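Local coordinates for protein inositol monophosphatase (PDB 4N81) that probably removes phosphate groups from sugar-like monoesters such as inositol monophosphate, with magnesium as cofactor, at residues K45-A50 with L85-G90. Sequence-based numbering, arbitrary orientation.
Sequences KADRGA and LDPIDG. With SO4 (sulfate ion), chain B.
Asp47, on helix 42-61, leans its carboxylate against the ring of Pro87, at the corner where the chain turns from strand 81-86 into strand 88-89. Its CB lies beside the end of Ile88, 4.4 Å from CD1. From there CG runs anti to the backbone N (chi1 166°), which carries the tip across to Pro87. OD2 does the touching: it rests against the proline ring, 3.3 Å from Pro87 CG and 3.4 Å from CD. The same oxygen faces a water at 2.4 Å, a separation too short for an ordinary hydrogen bond, so that link is doubtful. The water also lies 3.0 Å from Asp86 OD1 and accepts a hydrogen bond from Ile88 N at 3.0 Å.

Around this polar point the packing is apolar. One helical turn on from Ala46, Ala50 sets its CB against Pro87 CB at 3.8 Å, while Ala46 CB meets Ile88 CD1 at 3.7 Å. Helix 7-24 adds to the packing through Ile24, which touches both Ala50 and Ile88.

Residues 86-91 spell the DPIDGT motif of the inositol monophosphatase family, and Asp86, Ile88 and Asp89 are predicted magnesium ligands, with Asp210 close by. A sulfate, probably from the crystallisation liquor, accepts a bond from Gly90 N (N-H...O 144°) and another from Thr91 N at the start of helix 91-95, consistent with a phosphate-binding position. With no direct hydrogen bond across the contact, the two alanines and the Asp47 carboxylate pack against Pro87 and Ile88 of the motif, and the water, held by Ile88 N, lies between the Asp47 carboxylate and Asp86 of the predicted metal site.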
ATOM      1  N   LYS A  45      19.347   4.846   9.186  1.00 21.46           N
ATOM      2  CA  LYS A  45      19.570   6.064   9.955  1.00 24.65           C
ATOM      3  C   LYS A  45      18.326   6.477  10.741  1.00 21.25           C
ATOM      4  O   LYS A  45      18.419   6.845  11.910  1.00 20.56           O
ATOM      5  CB  LYS A  45      19.937   7.247   9.032  1.00 30.71           C
ATOM      6  CG  LYS A  45      21.272   7.144   8.316  1.00 33.79           C
ATOM      7  CD  LYS A  45      21.712   8.510   7.797  1.00 35.58           C
ATOM      8  CE  LYS A  45      23.018   8.413   6.974  1.00 44.23           C
ATOM      9  NZ  LYS A  45      22.705   7.624   5.716  1.00 46.72           N
ATOM     10  N   ALA A  46      17.158   6.351  10.101  1.00 19.16           N
ATOM     11  CA  ALA A  46      15.895   6.766  10.688  1.00 19.56           C
ATOM     12  C   ALA A  46      15.560   5.875  11.881  1.00 19.83           C
ATOM     13  O   ALA A  46      15.198   6.353  12.944  1.00 18.82           O
ATOM     14  CB  ALA A  46      14.767   6.649   9.624  1.00 15.60           C
ATOM     15  N   ASP A  47      15.682   4.567  11.675  1.00 17.07           N
ATOM     16  CA  ASP A  47      15.372   3.590  12.718  1.00 17.42           C
ATOM     17  C   ASP A  47      16.288   3.771  13.909  1.00 20.52           C
ATOM     18  O   ASP A  47      15.822   3.854  15.067  1.00 22.36           O
ATOM     19  CB  ASP A  47      15.500   2.161  12.132  1.00 18.46           C
ATOM     20  CG  ASP A  47      15.536   1.097  13.209  1.00 31.49           C
ATOM     21  OD1 ASP A  47      16.610   0.483  13.415  1.00 44.82           O
ATOM     22  OD2 ASP A  47      14.528   0.929  13.900  1.00 26.34           O
ATOM     23  N   ARG A  48      17.588   3.887  13.661  1.00 22.01           N
ATOM     24  CA  ARG A  48      18.503   4.053  14.788  1.00 24.25           C
ATOM     25  C   ARG A  48      18.298   5.366  15.515  1.00 23.64           C
ATOM     26  O   ARG A  48      18.347   5.417  16.760  1.00 24.51           O
ATOM     27  CB  ARG A  48      19.984   4.022  14.349  1.00 33.16           C
ATOM     28  CG  ARG A  48      20.520   2.729  13.695  1.00 38.88           C
ATOM     29  CD  ARG A  48      22.068   2.810  13.464  1.00 69.74           C
ATOM     30  NE  ARG A  48      22.807   3.272  14.651  1.00 74.69           N
ATOM     31  CZ  ARG A  48      24.063   3.736  14.640  1.00 78.60           C
ATOM     32  NH1 ARG A  48      24.736   3.814  13.496  1.00 80.65           N
ATOM     33  NH2 ARG A  48      24.650   4.135  15.771  1.00 77.41           N
ATOM     34  N   GLY A  49      18.113   6.456  14.772  1.00 22.38           N
ATOM     35  CA  GLY A  49      17.988   7.726  15.483  1.00 23.19           C
ATOM     36  C   GLY A  49      16.680   7.773  16.296  1.00 21.02           C
ATOM     37  O   GLY A  49      16.655   8.295  17.443  1.00 22.50           O
ATOM     38  N   ALA A  50      15.611   7.194  15.738  1.00 21.39           N
ATOM     39  CA  ALA A  50      14.330   7.202  16.475  1.00 22.62           C
ATOM     40  C   ALA A  50      14.398   6.309  17.712  1.00 24.55           C
ATOM     41  O   ALA A  50      13.937   6.677  18.799  1.00 22.76           O
ATOM     42  CB  ALA A  50      13.173   6.751  15.560  1.00 17.76           C
ATOM     43  N   LEU A  85       9.397  -1.172  21.275  1.00 20.82           N
ATOM     44  CA  LEU A  85       9.459  -0.129  20.242  1.00 16.81           C
ATOM     45  C   LEU A  85       9.808  -0.723  18.880  1.00 19.94           C
ATOM     46  O   LEU A  85      10.704  -1.559  18.778  1.00 19.17           O
ATOM     47  CB  LEU A  85      10.550   0.877  20.599  1.00 17.94           C
ATOM     48  CG  LEU A  85      10.487   1.375  22.051  1.00 23.56           C
ATOM     49  CD1 LEU A  85      11.630   2.310  22.352  1.00 24.01           C
ATOM     50  CD2 LEU A  85       9.164   2.048  22.354  1.00 23.86           C
ATOM     51  N   ASP A  86       9.089  -0.320  17.842  1.00 14.86           N
ATOM     52  CA  ASP A  86       9.518  -0.580  16.485  1.00 14.19           C
ATOM     53  C   ASP A  86       9.442   0.752  15.717  1.00 15.59           C
ATOM     54  O   ASP A  86       8.340   1.154  15.298  1.00 16.66           O
ATOM     55  CB  ASP A  86       8.628  -1.635  15.805  1.00 14.45           C
ATOM     56  CG  ASP A  86       9.286  -2.206  14.532  1.00 17.67           C
ATOM     57  OD1 ASP A  86      10.463  -1.854  14.285  1.00 19.90           O
ATOM     58  OD2 ASP A  86       8.647  -3.005  13.806  1.00 17.71           O
ATOM     59  N   PRO A  87      10.574   1.471  15.567  1.00 14.61           N
ATOM     60  CA  PRO A  87      10.453   2.813  14.952  1.00 14.53           C
ATOM     61  C   PRO A  87       9.816   2.797  13.558  1.00 16.60           C
ATOM     62  O   PRO A  87       9.036   3.677  13.221  1.00 14.64           O
ATOM     63  CB  PRO A  87      11.933   3.235  14.791  1.00 15.36           C
ATOM     64  CG  PRO A  87      12.624   2.550  16.021  1.00 16.78           C
ATOM     65  CD  PRO A  87      11.928   1.206  16.128  1.00 17.08           C
ATOM     66  N   ILE A  88      10.133   1.766  12.777  1.00 13.49           N
ATOM     67  CA  ILE A  88       9.595   1.624  11.419  1.00 12.14           C
ATOM     68  C   ILE A  88       9.162   0.165  11.210  1.00 14.06           C
ATOM     69  O   ILE A  88       9.945  -0.684  10.805  1.00 16.41           O
ATOM     70  CB  ILE A  88      10.624   2.048  10.343  1.00 12.32           C
ATOM     71  CG1 ILE A  88      11.056   3.524  10.574  1.00 14.13           C
ATOM     72  CG2 ILE A  88      10.044   1.870   8.906  1.00 12.89           C
ATOM     73  CD1 ILE A  88      12.247   3.966   9.699  1.00 13.87           C
ATOM     74  N   ASP A  89       7.895  -0.113  11.481  1.00 12.72           N
ATOM     75  CA  ASP A  89       7.347  -1.402  11.104  1.00 10.58           C
ATOM     76  C   ASP A  89       6.905  -1.266   9.651  1.00 11.22           C
ATOM     77  O   ASP A  89       6.172  -0.338   9.319  1.00 12.34           O
ATOM     78  CB  ASP A  89       6.151  -1.748  11.986  1.00 10.39           C
ATOM     79  CG  ASP A  89       5.598  -3.116  11.648  1.00 11.53           C
ATOM     80  OD1 ASP A  89       4.460  -3.176  11.118  1.00  9.94           O
ATOM     81  OD2 ASP A  89       6.325  -4.105  11.873  1.00 11.77           O
ATOM     82  N   GLY A  90       7.317  -2.209   8.798  1.00 12.51           N
ATOM     83  CA  GLY A  90       7.152  -2.072   7.359  1.00 11.38           C
ATOM     84  C   GLY A  90       8.417  -1.463   6.767  1.00 10.56           C
ATOM     85  O   GLY A  90       8.346  -0.561   5.906  1.00 11.93           O
TER
HETATM   86  S   SO4 B 301       9.999  -4.846   9.989  1.00 38.20           S
HETATM   87  O1  SO4 B 301      11.421  -4.412   9.814  1.00 44.03           O
HETATM   88  O2  SO4 B 301       9.992  -6.326  10.161  1.00 43.43           O
HETATM   89  O3  SO4 B 301       9.466  -4.307  11.232  1.00 20.51           O
HETATM   90  O4  SO4 B 301       9.151  -4.473   8.786  1.00 26.91           O
HETATM   91  O   HOH W   1      12.471  -0.055  13.007  1.00 29.19           O